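PDB 6HE0: 2-hydroxyisobutyryl-CoA synthetase from Aquincola tertiaricarbonis, which belongs to the ANL superfamily of AMP-binding enzymes, pairing a large nucleotide-binding domain with a smaller C-terminal domain. Local coordinates for residues 374-379 against 409-414; 404-409 against 472-477; 220-225 against 250-255. All coordinates share one frame; numbering follows the deposited sequence.

Along the chain, contact 3 closes first; contacts 1 and 2 follow and interleave, 374-379, 404-409, 409-414 and 472-477 alternating and Ala409 being common to both. The centres of contacts 1 and 2 lie about 8 Å apart, because strands 399-405 and 412-419 are neighbours in the mixed sheet of the C-terminal part. Contact 3 lies at the C-terminal ends of strands 217-220 and 246-249 of the parallel five-stranded sheet, its centre about 11 Å from that of contact 1 and about 14 Å from that of contact 2. Helix 222-234, which starts in contact 3, also touches the loop 406-410, so the two parts of the enzyme meet here, between coenzyme A and 8LE.

Contact 1. Residues 374-379 against 409-414; sequences FTIRGE and AMDELL. With COA (coenzyme A), chain D.
Arg377 runs from the tip of a beta hairpin with a two-residue loop, a type I' turn spanning Ile376 to Glu379, across the backbone of Met410 and Asp411 to the diphosphate of coenzyme A. Its CB lies 4.0 Å from Met410 CE, and the same methyl packs on the adenine, 3.4 Å from coenzyme A N7A. CG and CD then pass along the Asp411 backbone. A bend at chi3 (-71°) turns the guanidinium between Asp411 O and the diphosphate. NH1 reaches Asp411 O at 2.8 Å, in the guanidinium plane but above the carbonyl plane, and a water ties it to Leu413 N and to Glu412 OE2, whose partner oxygen OE1 is salt-bridged to Arg449. NE and NH2 both donate to coenzyme A O5A, at 2.8 and 2.9 Å, while O1A sits over one face and Ile376 CG2 over the other. NH2 also donates to Arg449 O. At the root of the residue, Arg377 N donates almost straight (174°) to the anti lone pair of Asp411 OD2, 2.8 Å away. Beside it Ile376 CG1 packs on Leu413 CG at 3.9 Å. Held at backbone and tip alike, the arginine offers a fixed positive group that probably offsets the diphosphate's negative charge.

Contact 2. Residues 404-409 against 472-477; sequences ITRESA and DDREVF
A chi1 of -53° puts Ile404 CG1 beside the backbone N and so leaves CG2 anti to that N, while Arg474 sets its CG anti to the carbonyl carbon (chi1 -69°); with a further bend at chi3 of the arginine, the isoleucine methyl CG2 comes to rest over one face of the guanidinium, 3.3 Å from Arg474 NE. The setting is the edge of the mixed sheet of the C-terminal domain, where the short outer strand 470-472 runs parallel to 399-405. Ile404 and Asp472 form the bridge, and Asp473 N donates to Ile404 O at 2.7 Å.

Just past the strand, Arg474 turns back to grip Asp472 side-on, NE to OD1 at 3.0 Å and NH1 to OD2 at 2.8 Å. Both oxygens lie close to the guanidinium plane, although the nitrogens approach from outside the carboxylate plane. This salt bridge fixes the rotation of the guanidinium, whose opposite face is covered by Phe477 CD2, so that the group is sandwiched between two apolar side chains.

Arg406 lies alongside Arg474, its CB 3.8 Å from Arg474 CG. Farther along, Phe477 CE2 sits over a face of the Arg406 guanidinium, 3.7 Å from NH2, with ring and guanidinium planes 80° apart. The two arginines come close because Arg406 NE and Arg474 NH2 both form salt bridges to Asp411 OD1, a shared carboxylate that probably offsets their like charges. Just beyond the bridge, one water accepts from Arg406 N at 2.8 Å and donates to Asp473 O.

Contact 3. Residues 220-225 against 250-255; sequences GTPSYA and SGEPGA. With 8LE ([[(2~{R},3~{S},4~{R},5~{R})-5-(6-aminopurin-9-yl)-3,4-bis(oxidanyl)oxolan-2-yl]methoxy-oxidanyl-phosphoryl] 2-methyl-2-oxidanyl-propanoate), chain B.
Gly220 and Ser250 stand where adjacent parallel strands, 217-220 and 246-249, end, and the backbones then diverge. A weak bond from Ser250 N to Gly220 O, 3.4 Å, joins them where the strands end. From there 220-225 enters helix 222-234 with Thr221 as N-cap, its OG1 weakly accepting from Tyr224 N, whereas 250-255 stays irregular, taking positive phi at Gly251 (101°) and Gly254 (156°). With these turns the loop lies alongside the first turn of the helix.

Glu252 spans the gap. Its CG lies between the backbone N and the carbonyl carbon (chi1 63°), and the rest of the chain extends toward the helix, running antiparallel to the Pro222 side chain as it passes. OE2 accepts two bonds from Ser223: the hydroxyl OG at 2.7 Å, on the syn lone pair, and the backbone N at 3.1 Å, nearly along the C-O axis. The same oxygen is only 3.3 Å from Pro222 CD. At the rim of the same ring, CG packs against the bare backbone of Gly254, 4.1 Å from its CA, and against Ala255.

The far side of the loop faces 8LE. Ser250 OG shares a hydrogen bond with 8LE OAF at 2.9 Å and is bonded to Tyr219 OH as well, while Gly251 N comes within 3.1 Å of adenine N7 and Pro253 lies by C2. A carboxylate held by a main-chain N-H at a helix start would probably be stabilised by the helix dipole; through its two bonds to Ser223, Glu252 ties the loop that touches the adenine to helix 222-234.

Contact 1. Residues 374-379 against 409-414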
loop_
_atom_site.group_PDB
_atom_site.type_symbol
_atom_site.label_atom_id
_atom_site.label_comp_id
_atom_site.label_asym_id
_atom_site.label_seq_id
_atom_site.Cartn_x
_atom_site.Cartn_y
_atom_site.Cartn_z
ATOM N N PHE A 374 -17.333 -15.569 9.824
ATOM C CA PHE A 374 -18.056 -14.564 9.063
ATOM C C PHE A 374 -17.092 -13.465 8.682
ATOM O O PHE A 374 -16.034 -13.346 9.279
ATOM C CB PHE A 374 -19.256 -14.001 9.856
ATOM C CG PHE A 374 -18.899 -13.389 11.194
ATOM C CD1 PHE A 374 -18.574 -12.037 11.297
ATOM C CD2 PHE A 374 -18.933 -14.153 12.359
ATOM C CE1 PHE A 374 -18.310 -11.458 12.545
ATOM C CE2 PHE A 374 -18.634 -13.585 13.593
ATOM C CZ PHE A 374 -18.342 -12.239 13.684
ATOM N N THR A 375 -17.468 -12.657 7.704
ATOM C CA THR A 375 -16.673 -11.550 7.201
ATOM C C THR A 375 -17.258 -10.182 7.634
ATOM O O THR A 375 -18.487 -10.014 7.671
ATOM C CB THR A 375 -16.476 -11.719 5.694
ATOM O OG1 THR A 375 -15.985 -13.050 5.462
ATOM C CG2 THR A 375 -15.444 -10.795 5.150
ATOM N N ILE A 376 -16.351 -9.228 8.019
ATOM C CA ILE A 376 -16.656 -7.839 8.403
ATOM C C ILE A 376 -15.771 -6.957 7.566
ATOM O O ILE A 376 -14.554 -6.963 7.735
ATOM C CB ILE A 376 -16.490 -7.561 9.926
ATOM C CG1 ILE A 376 -17.480 -8.421 10.765
ATOM C CG2 ILE A 376 -16.563 -6.048 10.271
ATOM C CD1 ILE A 376 -19.024 -8.144 10.606
ATOM N N ARG A 377 -16.367 -6.241 6.623
ATOM C CA ARG A 377 -15.664 -5.335 5.730
ATOM C C ARG A 377 -14.443 -6.004 5.068
ATOM O O ARG A 377 -13.363 -5.416 5.017
ATOM C CB ARG A 377 -15.310 -4.011 6.462
ATOM C CG ARG A 377 -16.505 -3.413 7.196
ATOM C CD ARG A 377 -16.279 -1.990 7.670
ATOM N NE ARG A 377 -15.315 -1.967 8.779
ATOM C CZ ARG A 377 -15.623 -2.102 10.063
ATOM N NH1 ARG A 377 -16.883 -2.300 10.435
ATOM N NH2 ARG A 377 -14.673 -2.056 10.985
ATOM N N GLY A 378 -14.652 -7.221 4.543
ATOM C CA GLY A 378 -13.629 -7.994 3.837
ATOM C C GLY A 378 -12.656 -8.748 4.732
ATOM O O GLY A 378 -11.713 -9.369 4.230
ATOM N N GLU A 379 -12.857 -8.675 6.074
ATOM C CA GLU A 379 -11.973 -9.298 7.064
ATOM C C GLU A 379 -12.652 -10.491 7.696
ATOM O O GLU A 379 -13.805 -10.394 8.138
ATOM C CB GLU A 379 -11.571 -8.269 8.148
ATOM C CG GLU A 379 -10.663 -8.780 9.264
ATOM C CD GLU A 379 -9.292 -9.285 8.837
ATOM O OE1 GLU A 379 -8.737 -8.752 7.848
ATOM O OE2 GLU A 379 -8.795 -10.248 9.468
ATOM N N ALA A 409 -23.810 1.420 4.298
ATOM C CA ALA A 409 -23.188 0.673 3.193
ATOM C C ALA A 409 -22.234 -0.478 3.599
ATOM O O ALA A 409 -21.953 -1.365 2.787
ATOM C CB ALA A 409 -22.477 1.639 2.282
ATOM N N MET A 410 -21.701 -0.455 4.808
ATOM C CA MET A 410 -20.750 -1.492 5.189
ATOM C C MET A 410 -21.068 -2.116 6.502
ATOM O O MET A 410 -21.860 -1.555 7.267
ATOM C CB MET A 410 -19.298 -0.993 5.141
ATOM C CG MET A 410 -18.876 -0.557 3.740
ATOM S SD MET A 410 -17.183 -0.007 3.664
ATOM C CE MET A 410 -16.364 -1.560 3.544
ATOM N N ASP A 411 -20.485 -3.314 6.754
ATOM C CA ASP A 411 -20.758 -4.059 7.974
ATOM C C ASP A 411 -20.351 -3.309 9.203
ATOM O O ASP A 411 -19.392 -2.523 9.188
ATOM C CB ASP A 411 -20.028 -5.410 8.010
ATOM C CG ASP A 411 -20.163 -6.238 6.771
ATOM O OD1 ASP A 411 -21.296 -6.568 6.410
ATOM O OD2 ASP A 411 -19.123 -6.609 6.195
ATOM N N GLU A 412 -21.086 -3.603 10.281
ATOM C CA GLU A 412 -20.802 -3.174 11.638
ATOM C C GLU A 412 -20.844 -4.414 12.495
ATOM O O GLU A 412 -21.753 -5.254 12.373
ATOM C CB GLU A 412 -21.759 -2.074 12.129
ATOM C CG GLU A 412 -21.367 -0.678 11.637
ATOM C CD GLU A 412 -20.023 -0.099 12.100
ATOM O OE1 GLU A 412 -19.450 0.740 11.363
ATOM O OE2 GLU A 412 -19.546 -0.473 13.199
ATOM N N LEU A 413 -19.813 -4.569 13.291
ATOM C CA LEU A 413 -19.678 -5.660 14.222
ATOM C C LEU A 413 -19.985 -5.082 15.596
ATOM O O LEU A 413 -19.228 -4.245 16.075
ATOM C CB LEU A 413 -18.216 -6.158 14.229
ATOM C CG LEU A 413 -17.935 -7.642 14.536
ATOM C CD1 LEU A 413 -16.490 -7.847 14.916
ATOM C CD2 LEU A 413 -18.862 -8.220 15.591
ATOM N N LEU A 414 -21.072 -5.554 16.231
ATOM C CA LEU A 414 -21.464 -5.133 17.568
ATOM C C LEU A 414 -21.205 -6.250 18.582
ATOM O O LEU A 414 -21.612 -7.382 18.344
ATOM C CB LEU A 414 -22.945 -4.688 17.604
ATOM C CG LEU A 414 -23.536 -4.370 19.023
ATOM C CD1 LEU A 414 -22.859 -3.171 19.662
ATOM C CD2 LEU A 414 -25.020 -4.182 18.981
HETATM N N1A COA D . -12.090 -1.217 1.977
HETATM C C2A COA D . -11.838 0.092 1.874
HETATM N N3A COA D . -12.049 1.059 2.774
HETATM C C4A COA D . -12.613 0.575 3.885
HETATM C C5A COA D . -12.939 -0.748 4.137
HETATM C C6A COA D . -12.649 -1.682 3.115
HETATM N N6A COA D . -12.848 -2.991 3.223
HETATM N N7A COA D . -13.533 -0.878 5.384
HETATM C C8A COA D . -13.572 0.351 5.839
HETATM N N9A COA D . -13.023 1.279 4.992
HETATM C C1B COA D . -12.873 2.719 5.233
HETATM C C2B COA D . -14.127 3.365 5.810
HETATM O O2B COA D . -15.094 3.573 4.788
HETATM C C3B COA D . -13.529 4.575 6.537
HETATM O O3B COA D . -13.237 5.672 5.646
HETATM P P3B COA D . -14.208 6.887 5.392
HETATM O O7A COA D . -13.399 8.043 5.055
HETATM O O8A COA D . -15.066 6.406 4.278
HETATM O O9A COA D . -15.091 7.077 6.616
HETATM C C4B COA D . -12.168 4.074 7.025
HETATM O O4B COA D . -11.839 2.944 6.181
HETATM C C5B COA D . -12.135 3.666 8.478
HETATM O O5B COA D . -13.241 2.748 8.676
HETATM P P1A COA D . -13.415 1.825 9.968
HETATM O O1A COA D . -14.661 1.028 9.925
HETATM O O2A COA D . -13.333 2.596 11.247
HETATM O O3A COA D . -12.071 0.973 9.900
HETATM P P2A COA D . -11.602 -0.547 9.926
HETATM O O4A COA D . -11.548 -0.952 11.336
HETATM O O5A COA D . -12.589 -1.381 9.123
HETATM O O6A COA D . -10.206 -0.542 9.154
HETATM C CBP COA D . -9.476 -1.247 6.942
HETATM C CCP COA D . -10.243 -0.202 7.755
HETATM C CDP COA D . -9.598 -0.978 5.438
HETATM C CEP COA D . -7.995 -1.149 7.351
HETATM C CAP COA D . -10.057 -2.644 7.296
HETATM O OAP COA D . -11.459 -2.761 7.066
HETATM C C9P COA D . -9.315 -3.821 6.673
HETATM O O9P COA D . -8.157 -4.071 6.998
HETATM N N8P COA D . -9.962 -4.562 5.776
HETATM C C7P COA D . -9.270 -5.648 5.100
HETATM C C6P COA D . -10.197 -6.539 4.388
HETATM C C5P COA D . -10.140 -6.335 2.899
HETATM O O5P COA D . -10.408 -5.246 2.391
HETATM N N4P COA D . -9.846 -7.423 2.192
HETATM C C3P COA D . -10.298 -7.641 0.827
HETATM C C2P COA D . -9.323 -7.163 -0.229
HETATM S S1P COA D . -10.434 -6.373 -1.418
HETATM O O HOH W 1 -17.742 -2.583 13.152
#

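Contact 2. Residues 404-409 against 472-477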
loop_
_atom_site.group_PDB
_atom_site.type_symbol
_atom_site.label_atom_id
_atom_site.label_comp_id
_atom_site.label_asym_id
_atom_site.label_seq_id
_atom_site.Cartn_x
_atom_site.Cartn_y
_atom_site.Cartn_z
ATOM N N ILE A 404 -24.087 -8.756 13.934
ATOM C CA ILE A 404 -23.584 -8.270 12.648
ATOM C C ILE A 404 -24.734 -7.579 11.924
ATOM O O ILE A 404 -25.731 -8.229 11.617
ATOM C CB ILE A 404 -23.038 -9.422 11.742
ATOM C CG1 ILE A 404 -21.984 -10.311 12.455
ATOM C CG2 ILE A 404 -22.510 -8.836 10.452
ATOM C CD1 ILE A 404 -21.992 -11.721 11.952
ATOM N N THR A 405 -24.538 -6.309 11.544
ATOM C CA THR A 405 -25.521 -5.533 10.799
ATOM C C THR A 405 -24.851 -4.861 9.602
ATOM O O THR A 405 -23.632 -4.730 9.540
ATOM C CB THR A 405 -26.151 -4.429 11.707
ATOM O OG1 THR A 405 -25.096 -3.663 12.299
ATOM C CG2 THR A 405 -27.076 -4.983 12.782
ATOM N N ARG A 406 -25.661 -4.409 8.669
ATOM C CA ARG A 406 -25.215 -3.616 7.542
ATOM C C ARG A 406 -26.339 -2.586 7.293
ATOM O O ARG A 406 -26.999 -2.590 6.255
ATOM C CB ARG A 406 -24.883 -4.460 6.310
ATOM C CG ARG A 406 -24.206 -3.629 5.213
ATOM C CD ARG A 406 -23.933 -4.436 3.967
ATOM N NE ARG A 406 -22.835 -5.383 4.152
ATOM C CZ ARG A 406 -22.323 -6.132 3.181
ATOM N NH1 ARG A 406 -22.790 -6.037 1.941
ATOM N NH2 ARG A 406 -21.332 -6.972 3.439
ATOM N N GLU A 407 -26.563 -1.745 8.301
ATOM C CA GLU A 407 -27.560 -0.698 8.301
ATOM C C GLU A 407 -27.155 0.392 7.308
ATOM O O GLU A 407 -28.016 0.950 6.640
ATOM C CB GLU A 407 -27.774 -0.162 9.731
ATOM C CG GLU A 407 -28.961 0.778 9.852
ATOM C CD GLU A 407 -29.128 1.459 11.199
ATOM O OE1 GLU A 407 -28.125 1.976 11.750
ATOM O OE2 GLU A 407 -30.283 1.520 11.679
ATOM N N SER A 408 -25.854 0.693 7.204
ATOM C CA SER A 408 -25.375 1.641 6.194
ATOM C C SER A 408 -24.670 0.828 5.106
ATOM O O SER A 408 -24.920 -0.361 5.011
ATOM C CB SER A 408 -24.510 2.747 6.793
ATOM O OG SER A 408 -23.565 2.198 7.693
ATOM N N ALA A 409 -23.810 1.420 4.298
ATOM C CA ALA A 409 -23.188 0.673 3.193
ATOM C C ALA A 409 -22.234 -0.478 3.599
ATOM O O ALA A 409 -21.953 -1.365 2.787
ATOM C CB ALA A 409 -22.477 1.639 2.282
ATOM N N ASP A 472 -26.413 -12.954 12.566
ATOM C CA ASP A 472 -26.093 -12.254 11.311
ATOM C C ASP A 472 -27.384 -11.559 10.832
ATOM O O ASP A 472 -28.274 -12.206 10.273
ATOM C CB ASP A 472 -25.506 -13.204 10.247
ATOM C CG ASP A 472 -24.894 -12.510 9.028
ATOM O OD1 ASP A 472 -25.409 -11.441 8.627
ATOM O OD2 ASP A 472 -23.917 -13.068 8.446
ATOM N N ASP A 473 -27.511 -10.261 11.130
ATOM C CA ASP A 473 -28.724 -9.463 10.850
ATOM C C ASP A 473 -28.612 -8.633 9.553
ATOM O O ASP A 473 -29.147 -7.514 9.474
ATOM C CB ASP A 473 -29.008 -8.558 12.067
ATOM C CG ASP A 473 -30.450 -8.170 12.217
ATOM O OD1 ASP A 473 -30.788 -7.008 11.897
ATOM O OD2 ASP A 473 -31.253 -9.029 12.658
ATOM N N ARG A 474 -27.875 -9.159 8.557
ATOM C CA ARG A 474 -27.643 -8.484 7.281
ATOM C C ARG A 474 -28.694 -8.942 6.288
ATOM O O ARG A 474 -28.666 -10.100 5.823
ATOM C CB ARG A 474 -26.204 -8.739 6.765
ATOM C CG ARG A 474 -25.144 -8.047 7.639
ATOM C CD ARG A 474 -23.753 -8.297 7.129
ATOM N NE ARG A 474 -23.347 -9.675 7.403
ATOM C CZ ARG A 474 -22.126 -10.160 7.238
ATOM N NH1 ARG A 474 -21.868 -11.422 7.529
ATOM N NH2 ARG A 474 -21.146 -9.377 6.801
ATOM N N GLU A 475 -29.637 -8.027 5.969
ATOM C CA GLU A 475 -30.732 -8.308 5.058
ATOM C C GLU A 475 -30.259 -8.842 3.741
ATOM O O GLU A 475 -30.877 -9.736 3.155
ATOM C CB GLU A 475 -31.575 -7.064 4.826
ATOM C CG GLU A 475 -32.599 -7.234 3.721
ATOM C CD GLU A 475 -33.625 -8.336 3.904
ATOM O OE1 GLU A 475 -34.157 -8.806 2.874
ATOM O OE2 GLU A 475 -33.885 -8.743 5.061
ATOM N N VAL A 476 -29.154 -8.314 3.278
ATOM C CA VAL A 476 -28.629 -8.691 1.990
ATOM C C VAL A 476 -28.196 -10.196 1.935
ATOM O O VAL A 476 -28.188 -10.771 0.842
ATOM C CB VAL A 476 -27.546 -7.665 1.614
ATOM C CG1 VAL A 476 -26.147 -8.066 2.056
ATOM C CG2 VAL A 476 -27.625 -7.303 0.161
ATOM N N PHE A 477 -27.956 -10.854 3.094
ATOM C CA PHE A 477 -27.578 -12.273 3.056
ATOM C C PHE A 477 -28.621 -13.224 3.650
ATOM O O PHE A 477 -28.434 -14.444 3.598
ATOM C CB PHE A 477 -26.206 -12.491 3.708
ATOM C CG PHE A 477 -25.104 -11.653 3.103
ATOM C CD1 PHE A 477 -24.933 -11.583 1.718
ATOM C CD2 PHE A 477 -24.195 -10.975 3.917
ATOM C CE1 PHE A 477 -23.924 -10.783 1.157
ATOM C CE2 PHE A 477 -23.164 -10.210 3.353
ATOM C CZ PHE A 477 -23.058 -10.090 1.980
HETATM O O HOH W 2 -28.464 -4.826 8.950
#

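Contact 3. Residues 220-225 against 250-255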
loop_
_atom_site.group_PDB
_atom_site.type_symbol
_atom_site.label_atom_id
_atom_site.label_comp_id
_atom_site.label_asym_id
_atom_site.label_seq_id
_atom_site.Cartn_x
_atom_site.Cartn_y
_atom_site.Cartn_z
ATOM N N GLY A 220 -11.803 -3.534 -5.280
ATOM C CA GLY A 220 -11.990 -3.407 -3.834
ATOM C C GLY A 220 -12.923 -4.472 -3.289
ATOM O O GLY A 220 -13.052 -5.533 -3.900
ATOM N N THR A 221 -13.622 -4.176 -2.166
ATOM C CA THR A 221 -14.703 -5.026 -1.643
ATOM C C THR A 221 -16.004 -4.513 -2.255
ATOM O O THR A 221 -16.103 -3.309 -2.553
ATOM C CB THR A 221 -14.804 -5.107 -0.079
ATOM O OG1 THR A 221 -15.144 -3.848 0.502
ATOM C CG2 THR A 221 -13.579 -5.685 0.575
ATOM N N PRO A 222 -17.029 -5.379 -2.458
ATOM C CA PRO A 222 -18.285 -4.880 -3.067
ATOM C C PRO A 222 -18.977 -3.804 -2.213
ATOM O O PRO A 222 -19.447 -2.816 -2.759
ATOM C CB PRO A 222 -19.140 -6.147 -3.222
ATOM C CG PRO A 222 -18.174 -7.270 -3.165
ATOM C CD PRO A 222 -17.096 -6.839 -2.225
ATOM N N SER A 223 -18.998 -3.972 -0.876
ATOM C CA SER A 223 -19.640 -3.008 0.008
ATOM C C SER A 223 -18.918 -1.652 -0.013
ATOM O O SER A 223 -19.578 -0.625 0.048
ATOM C CB SER A 223 -19.762 -3.566 1.425
ATOM O OG SER A 223 -18.507 -3.954 1.957
ATOM N N TYR A 224 -17.584 -1.649 -0.162
ATOM C CA TYR A 224 -16.832 -0.399 -0.291
ATOM C C TYR A 224 -17.238 0.404 -1.526
ATOM O O TYR A 224 -17.420 1.626 -1.440
ATOM C CB TYR A 224 -15.301 -0.611 -0.235
ATOM C CG TYR A 224 -14.551 0.703 -0.160
ATOM C CD1 TYR A 224 -14.786 1.607 0.877
ATOM C CD2 TYR A 224 -13.658 1.076 -1.161
ATOM C CE1 TYR A 224 -14.099 2.816 0.953
ATOM C CE2 TYR A 224 -12.959 2.286 -1.095
ATOM C CZ TYR A 224 -13.169 3.141 -0.021
ATOM O OH TYR A 224 -12.529 4.354 0.030
ATOM N N ALA A 225 -17.489 -0.289 -2.640
ATOM C CA ALA A 225 -17.966 0.344 -3.869
ATOM C C ALA A 225 -19.339 0.934 -3.633
ATOM O O ALA A 225 -19.633 1.978 -4.212
ATOM C CB ALA A 225 -18.022 -0.670 -5.004
ATOM N N SER A 250 -13.131 -8.846 -4.427
ATOM C CA SER A 250 -12.844 -10.034 -3.619
ATOM C C SER A 250 -12.961 -9.658 -2.120
ATOM O O SER A 250 -13.263 -8.506 -1.781
ATOM C CB SER A 250 -11.473 -10.624 -3.967
ATOM O OG SER A 250 -10.434 -9.914 -3.316
ATOM N N GLY A 251 -12.750 -10.629 -1.245
ATOM C CA GLY A 251 -12.723 -10.413 0.202
ATOM C C GLY A 251 -13.983 -10.795 0.939
ATOM O O GLY A 251 -13.946 -11.054 2.141
ATOM N N GLU A 252 -15.119 -10.786 0.248
ATOM C CA GLU A 252 -16.380 -11.066 0.920
ATOM C C GLU A 252 -17.444 -11.425 -0.106
ATOM O O GLU A 252 -17.267 -11.079 -1.283
ATOM C CB GLU A 252 -16.804 -9.792 1.714
ATOM C CG GLU A 252 -17.078 -8.559 0.843
ATOM C CD GLU A 252 -17.581 -7.298 1.533
ATOM O OE1 GLU A 252 -17.375 -7.158 2.759
ATOM O OE2 GLU A 252 -18.122 -6.411 0.835
ATOM N N PRO A 253 -18.599 -12.021 0.301
ATOM C CA PRO A 253 -19.656 -12.261 -0.683
ATOM C C PRO A 253 -20.277 -10.932 -1.066
ATOM O O PRO A 253 -20.242 -9.980 -0.285
ATOM C CB PRO A 253 -20.656 -13.144 0.076
ATOM C CG PRO A 253 -20.416 -12.853 1.496
ATOM C CD PRO A 253 -18.970 -12.563 1.629
ATOM N N GLY A 254 -20.799 -10.868 -2.281
ATOM C CA GLY A 254 -21.447 -9.665 -2.778
ATOM C C GLY A 254 -21.467 -9.541 -4.280
ATOM O O GLY A 254 -22.500 -9.215 -4.840
ATOM N N ALA A 255 -20.330 -9.779 -4.949
ATOM C CA ALA A 255 -20.254 -9.601 -6.404
ATOM C C ALA A 255 -21.094 -10.628 -7.212
ATOM O O ALA A 255 -21.397 -10.360 -8.371
ATOM C CB ALA A 255 -18.804 -9.561 -6.868
HETATM C C2 8LE B . -17.337 -14.905 -1.179
HETATM C CAA 8LE B . -7.593 -12.642 -0.940
HETATM C CAZ 8LE B . -9.084 -12.545 -0.608
HETATM C CAB 8LE B . -9.869 -13.514 -1.487
HETATM O OAF 8LE B . -9.535 -11.214 -0.901
HETATM C CAS 8LE B . -9.269 -12.873 0.869
HETATM O OAD 8LE B . -10.069 -12.285 1.572
HETATM O OAQ 8LE B . -8.433 -13.883 1.491
HETATM P PBC 8LE B . -8.645 -14.433 2.984
HETATM O OAI 8LE B . -7.793 -15.672 3.154
HETATM O OAE 8LE B . -8.279 -13.434 4.036
HETATM O "O5'" 8LE B . -10.189 -14.790 3.209
HETATM C "C5'" 8LE B . -10.831 -15.746 2.385
HETATM C "C4'" 8LE B . -12.231 -15.938 2.926
HETATM O "O4'" 8LE B . -13.027 -14.752 2.737
HETATM C "C3'" 8LE B . -12.894 -17.036 2.132
HETATM O "O3'" 8LE B . -12.829 -18.235 2.903
HETATM C "C2'" 8LE B . -14.325 -16.556 1.934
HETATM O "O2'" 8LE B . -15.146 -16.953 3.030
HETATM C "C1'" 8LE B . -14.234 -15.043 2.015
HETATM N N9 8LE B . -14.192 -14.525 0.618
HETATM C C8 8LE B . -13.118 -14.020 -0.013
HETATM N N7 8LE B . -13.473 -13.663 -1.261
HETATM C C5 8LE B . -14.763 -14.016 -1.433
HETATM C C4 8LE B . -15.216 -14.557 -0.243
HETATM N N3 8LE B . -16.513 -14.974 -0.126
HETATM N N1 8LE B . -16.935 -14.344 -2.335
HETATM C C6 8LE B . -15.660 -13.917 -2.499
HETATM N N6 8LE B . -15.273 -13.376 -3.674
#